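Long-range contact in mandelate racemase / muconate lactonizing enzyme, C-terminal domain protein (Labrenzia alexandrii, PDB 4E5T), which probably catalyses a magnesium-dependent racemisation, dehydration or related reaction of a carboxylate substrate, as in other members of the enolase superfamily: residues A[10-15]-A[380-385]. Numbering follows the deposited sequence.
Sequences FVVGNP and DVARAN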
ATOM      1  N   PHE A  10      12.819 -47.145 -10.082  1.00 37.13           N
ATOM      2  CA  PHE A  10      12.791 -48.053  -8.952  1.00 33.86           C
ATOM      3  C   PHE A  10      11.774 -47.516  -7.960  1.00 32.19           C
ATOM      4  O   PHE A  10      11.817 -46.349  -7.572  1.00 37.27           O
ATOM      5  CB  PHE A  10      14.157 -48.105  -8.270  1.00 40.31           C
ATOM      6  CG  PHE A  10      15.305 -48.389  -9.204  1.00 42.07           C
ATOM      7  CD1 PHE A  10      15.768 -47.413 -10.086  1.00 42.26           C
ATOM      8  CD2 PHE A  10      15.943 -49.618  -9.176  1.00 33.33           C
ATOM      9  CE1 PHE A  10      16.815 -47.667 -10.934  1.00 43.13           C
ATOM     10  CE2 PHE A  10      17.004 -49.874 -10.020  1.00 38.84           C
ATOM     11  CZ  PHE A  10      17.439 -48.903 -10.898  1.00 46.17           C
ATOM     12  N   VAL A  11      10.839 -48.365  -7.573  1.00 27.31           N
ATOM     13  CA  VAL A  11       9.946 -48.055  -6.496  1.00 19.28           C
ATOM     14  C   VAL A  11      10.372 -48.962  -5.366  1.00 35.02           C
ATOM     15  O   VAL A  11      10.309 -50.178  -5.491  1.00 48.89           O
ATOM     16  CB  VAL A  11       8.508 -48.327  -6.909  1.00 35.81           C
ATOM     17  CG1 VAL A  11       7.535 -47.934  -5.785  1.00 28.52           C
ATOM     18  CG2 VAL A  11       8.196 -47.585  -8.227  1.00 27.87           C
ATOM     19  N   VAL A  12      10.850 -48.367  -4.280  1.00 30.83           N
ATOM     20  CA  VAL A  12      11.451 -49.122  -3.186  1.00 37.27           C
ATOM     21  C   VAL A  12      10.686 -48.923  -1.887  1.00 42.22           C
ATOM     22  O   VAL A  12      10.631 -47.811  -1.369  1.00 53.46           O
ATOM     23  CB  VAL A  12      12.914 -48.665  -2.928  1.00 41.74           C
ATOM     24  CG1 VAL A  12      13.480 -49.387  -1.726  1.00 36.80           C
ATOM     25  CG2 VAL A  12      13.790 -48.887  -4.159  1.00 32.26           C
ATOM     26  N   GLY A  13      10.103 -49.994  -1.356  1.00 38.88           N
ATOM     27  CA  GLY A  13       9.440 -49.934  -0.060  1.00 35.35           C
ATOM     28  C   GLY A  13      10.439 -49.735   1.068  1.00 40.10           C
ATOM     29  O   GLY A  13      11.538 -50.277   1.035  1.00 47.13           O
ATOM     30  N   ASN A  14      10.065 -48.948   2.067  1.00 41.85           N
ATOM     31  CA  ASN A  14      10.958 -48.632   3.181  1.00 38.82           C
ATOM     32  C   ASN A  14      10.649 -49.595   4.309  1.00 39.05           C
ATOM     33  O   ASN A  14       9.503 -49.742   4.693  1.00 52.72           O
ATOM     34  CB  ASN A  14      10.731 -47.178   3.621  1.00 42.27           C
ATOM     35  CG  ASN A  14      11.822 -46.640   4.544  1.00 47.26           C
ATOM     36  OD1 ASN A  14      12.936 -47.164   4.603  1.00 48.34           O
ATOM     37  ND2 ASN A  14      11.498 -45.568   5.265  1.00 45.43           N
ATOM     38  N   PRO A  15      11.663 -50.298   4.819  1.00 54.88           N
ATOM     39  CA  PRO A  15      11.372 -51.252   5.897  1.00 58.60           C
ATOM     40  C   PRO A  15      11.220 -50.566   7.251  1.00 58.38           C
ATOM     41  O   PRO A  15      11.595 -49.397   7.394  1.00 44.21           O
ATOM     42  CB  PRO A  15      12.604 -52.175   5.894  1.00 51.25           C
ATOM     43  CG  PRO A  15      13.695 -51.334   5.335  1.00 56.64           C
ATOM     44  CD  PRO A  15      13.050 -50.405   4.336  1.00 58.73           C
ATOM     45  N   ASP A 380      21.034 -53.014  -6.780  1.00 44.99           N
ATOM     46  CA  ASP A 380      20.639 -54.356  -6.370  1.00 48.89           C
ATOM     47  C   ASP A 380      19.840 -54.316  -5.083  1.00 51.43           C
ATOM     48  O   ASP A 380      18.786 -54.939  -4.991  1.00 57.74           O
ATOM     49  CB  ASP A 380      21.844 -55.282  -6.238  1.00 50.01           C
ATOM     50  CG  ASP A 380      22.505 -55.561  -7.573  1.00 57.97           C
ATOM     51  OD1 ASP A 380      21.852 -55.367  -8.624  1.00 66.42           O
ATOM     52  OD2 ASP A 380      23.679 -55.968  -7.570  1.00 52.97           O
ATOM     53  N   VAL A 381      20.331 -53.576  -4.098  1.00 49.52           N
ATOM     54  CA  VAL A 381      19.561 -53.360  -2.880  1.00 47.96           C
ATOM     55  C   VAL A 381      18.217 -52.729  -3.209  1.00 45.12           C
ATOM     56  O   VAL A 381      17.201 -53.085  -2.616  1.00 43.84           O
ATOM     57  CB  VAL A 381      20.331 -52.512  -1.854  1.00 40.01           C
ATOM     58  CG1 VAL A 381      19.406 -51.997  -0.772  1.00 30.16           C
ATOM     59  CG2 VAL A 381      21.427 -53.343  -1.249  1.00 35.36           C
ATOM     60  N   ALA A 382      18.209 -51.824  -4.184  1.00 45.90           N
ATOM     61  CA  ALA A 382      16.968 -51.169  -4.598  1.00 37.28           C
ATOM     62  C   ALA A 382      15.982 -52.124  -5.262  1.00 34.04           C
ATOM     63  O   ALA A 382      14.803 -52.054  -4.976  1.00 34.12           O
ATOM     64  CB  ALA A 382      17.241 -49.971  -5.489  1.00 28.40           C
ATOM     65  N   ARG A 383      16.448 -53.014  -6.138  1.00 34.24           N
ATOM     66  CA  ARG A 383      15.525 -53.948  -6.797  1.00 33.35           C
ATOM     67  C   ARG A 383      15.031 -55.029  -5.850  1.00 37.52           C
ATOM     68  O   ARG A 383      13.963 -55.613  -6.053  1.00 39.20           O
ATOM     69  CB  ARG A 383      16.160 -54.629  -8.011  1.00 32.45           C
ATOM     70  CG  ARG A 383      16.702 -53.703  -9.048  1.00 39.79           C
ATOM     71  CD  ARG A 383      17.033 -54.435 -10.334  1.00 49.99           C
ATOM     72  NE  ARG A 383      17.522 -53.481 -11.320  1.00 56.58           N
ATOM     73  CZ  ARG A 383      18.791 -53.113 -11.434  1.00 59.71           C
ATOM     74  NH1 ARG A 383      19.133 -52.212 -12.351  1.00 58.82           N
ATOM     75  NH2 ARG A 383      19.714 -53.648 -10.631  1.00 55.05           N
ATOM     76  N   ALA A 384      15.822 -55.307  -4.820  1.00 45.77           N
ATOM     77  CA  ALA A 384      15.547 -56.429  -3.940  1.00 47.09           C
ATOM     78  C   ALA A 384      14.465 -56.054  -2.947  1.00 47.42           C
ATOM     79  O   ALA A 384      13.987 -56.900  -2.206  1.00 56.00           O
ATOM     80  CB  ALA A 384      16.808 -56.846  -3.223  1.00 30.78           C
ATOM     81  N   ASN A 385      14.086 -54.778  -2.941  1.00 44.95           N
ATOM     82  CA  ASN A 385      13.115 -54.247  -1.989  1.00 41.43           C
ATOM     83  C   ASN A 385      11.915 -53.557  -2.634  1.00 46.56           C
ATOM     84  O   ASN A 385      11.744 -52.344  -2.470  1.00 52.34           O
ATOM     85  CB  ASN A 385      13.794 -53.241  -1.066  1.00 38.99           C
ATOM     86  CG  ASN A 385      14.750 -53.890  -0.104  1.00 44.30           C
ATOM     87  OD1 ASN A 385      14.405 -54.130   1.048  1.00 54.16           O
ATOM     88  ND2 ASN A 385      15.961 -54.185  -0.572  1.00 34.48           N
TER
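Arg383 is the side chain to follow. It leaves the helix pointing away from residues 10-13, then turns back along Phe10. From CB, the first torsion (-56°) puts CG anti to the carbonyl carbon, and CG comes 4.0 Å from Phe10 CE2. The chain runs extended to NE, which passes 3.9 Å from Phe10 CE2. At the tip, one guanidinium face takes Phe10 CE2 near its rim; ring and guanidinium planes are 52° apart, an oblique crossing. NH1 lies 4.0 Å from Phe10 CZ and carries salt bridges to Glu8 and Glu379, while NH2 pairs with Asp380 OD1 in the guanidinium plane.

Ala382 CB meets both Phe10 CD2 and Val12 CG2. An alanine at Phe10 removes the ring beside Ala382 CB, Arg383 CG and the guanidinium face, and would probably leave the arm's position to its acidic partners. Asn385 O takes Gly13 N (3.1 Å, a bent 135°) from above its carbonyl plane and meets Val12 CA at 3.3 Å, while Val12 CG1 packs on Asn385 CB. Asn385 ND2 donates to Val381 O, roughly in both amide and carbonyl planes, which sets the amide's turn.

Residues 380-385 thus come back onto the N-terminal domain, as in enolase-superfamily proteins, where C-terminal residues complete the capping domain beside the barrel. Helix 379-383 packs against strand 4-13, whose backbone pairs with strand 23-31, and Phe349 of helix 349-352 touches Val12.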